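Local coordinates for putative uncharacterized protein (Mycobacterium avium, PDB 2Z6V) that probably transfers a sulfuryl group from a donor such as PAPS to an acceptor molecule, at residues A[215-220]-A[253-258]. Residues are numbered along the deposited sequence; the frame is centred on the assembly and turned at random.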
loop_
_atom_site.group_PDB
_atom_site.type_symbol
_atom_site.label_atom_id
_atom_site.label_comp_id
_atom_site.label_asym_id
_atom_site.label_seq_id
_atom_site.Cartn_x
_atom_site.Cartn_y
_atom_site.Cartn_z
ATOM N N ARG A 215 -14.280 -0.135 9.275
ATOM C CA ARG A 215 -15.481 0.666 9.110
ATOM C C ARG A 215 -15.217 2.075 9.596
ATOM O O ARG A 215 -15.775 3.041 9.068
ATOM C CB ARG A 215 -16.660 0.046 9.867
ATOM C CG ARG A 215 -17.092 -1.325 9.325
ATOM C CD ARG A 215 -18.367 -1.834 9.998
ATOM N NE ARG A 215 -19.568 -1.232 9.416
ATOM C CZ ARG A 215 -20.215 -1.714 8.356
ATOM N NH1 ARG A 215 -19.786 -2.821 7.754
ATOM N NH2 ARG A 215 -21.285 -1.078 7.885
ATOM N N TRP A 216 -14.346 2.193 10.591
ATOM C CA TRP A 216 -14.011 3.498 11.139
ATOM C C TRP A 216 -13.225 4.265 10.101
ATOM O O TRP A 216 -13.494 5.438 9.828
ATOM C CB TRP A 216 -13.151 3.356 12.391
ATOM C CG TRP A 216 -12.536 4.660 12.830
ATOM C CD1 TRP A 216 -13.173 5.707 13.442
ATOM C CD2 TRP A 216 -11.166 5.067 12.665
ATOM N NE1 TRP A 216 -12.286 6.737 13.667
ATOM C CE2 TRP A 216 -11.049 6.372 13.202
ATOM C CE3 TRP A 216 -10.027 4.454 12.119
ATOM C CZ2 TRP A 216 -9.835 7.079 13.210
ATOM C CZ3 TRP A 216 -8.818 5.153 12.126
ATOM C CH2 TRP A 216 -8.735 6.456 12.670
ATOM N N LEU A 217 -12.252 3.572 9.523
ATOM C CA LEU A 217 -11.370 4.144 8.523
ATOM C C LEU A 217 -12.116 4.691 7.317
ATOM O O LEU A 217 -11.900 5.828 6.914
ATOM C CB LEU A 217 -10.355 3.094 8.064
ATOM C CG LEU A 217 -9.238 3.608 7.154
ATOM C CD1 LEU A 217 -8.351 4.592 7.915
ATOM C CD2 LEU A 217 -8.431 2.429 6.647
ATOM N N PHE A 218 -12.997 3.878 6.752
ATOM C CA PHE A 218 -13.757 4.262 5.573
ATOM C C PHE A 218 -14.895 5.256 5.809
ATOM O O PHE A 218 -15.123 6.142 4.988
ATOM C CB PHE A 218 -14.332 3.008 4.905
ATOM C CG PHE A 218 -13.325 2.204 4.133
ATOM C CD1 PHE A 218 -11.972 2.271 4.431
ATOM C CD2 PHE A 218 -13.742 1.355 3.115
ATOM C CE1 PHE A 218 -11.040 1.497 3.721
ATOM C CE2 PHE A 218 -12.821 0.576 2.398
ATOM C CZ PHE A 218 -11.468 0.648 2.703
ATOM N N ASP A 219 -15.604 5.116 6.929
ATOM C CA ASP A 219 -16.749 5.983 7.211
ATOM C C ASP A 219 -16.585 7.123 8.204
ATOM O O ASP A 219 -17.427 8.018 8.240
ATOM C CB ASP A 219 -17.948 5.134 7.651
ATOM C CG ASP A 219 -18.332 4.082 6.623
ATOM O OD1 ASP A 219 -18.179 4.345 5.406
ATOM O OD2 ASP A 219 -18.801 2.997 7.031
ATOM N N GLU A 220 -15.519 7.112 9.000
ATOM C CA GLU A 220 -15.333 8.165 9.997
ATOM C C GLU A 220 -14.007 8.902 9.966
ATOM O O GLU A 220 -13.965 10.129 10.046
ATOM C CB GLU A 220 -15.520 7.593 11.398
ATOM C CG GLU A 220 -16.939 7.203 11.740
ATOM C CD GLU A 220 -17.031 6.583 13.123
ATOM O OE1 GLU A 220 -16.661 5.397 13.279
ATOM O OE2 GLU A 220 -17.459 7.292 14.062
ATOM N N SER A 253 -7.919 4.915 -3.938
ATOM C CA SER A 253 -9.213 5.016 -4.602
ATOM C C SER A 253 -10.298 5.329 -3.573
ATOM O O SER A 253 -11.166 6.165 -3.798
ATOM C CB SER A 253 -9.538 3.696 -5.306
ATOM O OG SER A 253 -9.407 2.605 -4.410
ATOM N N VAL A 254 -10.245 4.639 -2.444
ATOM C CA VAL A 254 -11.208 4.848 -1.381
ATOM C C VAL A 254 -11.065 6.267 -0.843
ATOM O O VAL A 254 -12.044 7.007 -0.736
ATOM C CB VAL A 254 -10.972 3.843 -0.238
ATOM C CG1 VAL A 254 -11.952 4.088 0.887
ATOM C CG2 VAL A 254 -11.100 2.416 -0.773
ATOM N N HIS A 255 -9.835 6.649 -0.526
ATOM C CA HIS A 255 -9.550 7.970 0.019
ATOM C C HIS A 255 -9.227 9.008 -1.058
ATOM O O HIS A 255 -8.553 10.003 -0.775
ATOM C CB HIS A 255 -8.366 7.874 0.989
ATOM C CG HIS A 255 -8.457 6.722 1.942
ATOM N ND1 HIS A 255 -9.537 6.529 2.774
ATOM C CD2 HIS A 255 -7.608 5.695 2.181
ATOM C CE1 HIS A 255 -9.352 5.430 3.485
ATOM N NE2 HIS A 255 -8.188 4.906 3.144
ATOM N N ILE A 256 -9.717 8.801 -2.277
ATOM C CA ILE A 256 -9.402 9.723 -3.369
ATOM C C ILE A 256 -9.721 11.196 -3.109
ATOM O O ILE A 256 -9.046 12.083 -3.641
ATOM C CB ILE A 256 -10.059 9.275 -4.694
ATOM C CG1 ILE A 256 -9.476 10.094 -5.850
ATOM C CG2 ILE A 256 -11.570 9.399 -4.601
ATOM C CD1 ILE A 256 -9.669 9.462 -7.207
ATOM N N GLU A 257 -10.726 11.464 -2.283
ATOM C CA GLU A 257 -11.079 12.843 -1.970
ATOM C C GLU A 257 -10.000 13.562 -1.149
ATOM O O GLU A 257 -9.686 14.725 -1.412
ATOM C CB GLU A 257 -12.420 12.905 -1.235
ATOM C CG GLU A 257 -13.645 12.586 -2.101
ATOM C CD GLU A 257 -13.599 13.246 -3.482
ATOM O OE1 GLU A 257 -12.960 14.313 -3.615
ATOM O OE2 GLU A 257 -14.209 12.703 -4.431
ATOM N N ALA A 258 -9.430 12.882 -0.159
ATOM C CA ALA A 258 -8.393 13.497 0.666
ATOM C C ALA A 258 -7.098 13.630 -0.139
ATOM O O ALA A 258 -6.349 14.600 0.018
ATOM C CB ALA A 258 -8.154 12.669 1.924
#
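Val-254 sets a methyl group squarely on the ring of Phe-218, the central CH-pi contact between the last turn of helix 212-219 and the turn that follows strand 244-248 of the parallel sheet and leads into helix 256-262. CG1 of Val-254 sits 3.7 Å from the ring centroid and only 2° off the normal, so all six ring carbons are almost equally far from it. The second methyl, CG2, extends the apolar contact toward the far end of the ring and lies 3.9 Å from Phe-218 CZ. A chi1 of 178° carries CG1 anti to the valine nitrogen and over the ring, with CG2 beside that nitrogen.

The aromatic pair is looser. The rings of Phe-218 and His-255, the N-cap residue of helix 256-262, stand nearly perpendicular, at 89°, with centroids 5.9 Å apart, and they meet obliquely. His-255 CE1 is the carbon that reaches across, 4.2 Å from Phe-218 CD1 and 4.1 Å from Leu-217 CG.

Arg-318 of helix 301-326 hydrogen-bonds to the carbonyl oxygens of both Phe-218 and Val-254, tying the two backbones to one guanidinium group. Bound palmitic acid lies about 6 Å from the Val-254 side chain.

No hydrogen bond crosses directly between the segments, so helix 212-219 packs on this strand-to-helix connection through nonpolar shape fit, while Arg-318 adds a polar link to both backbones.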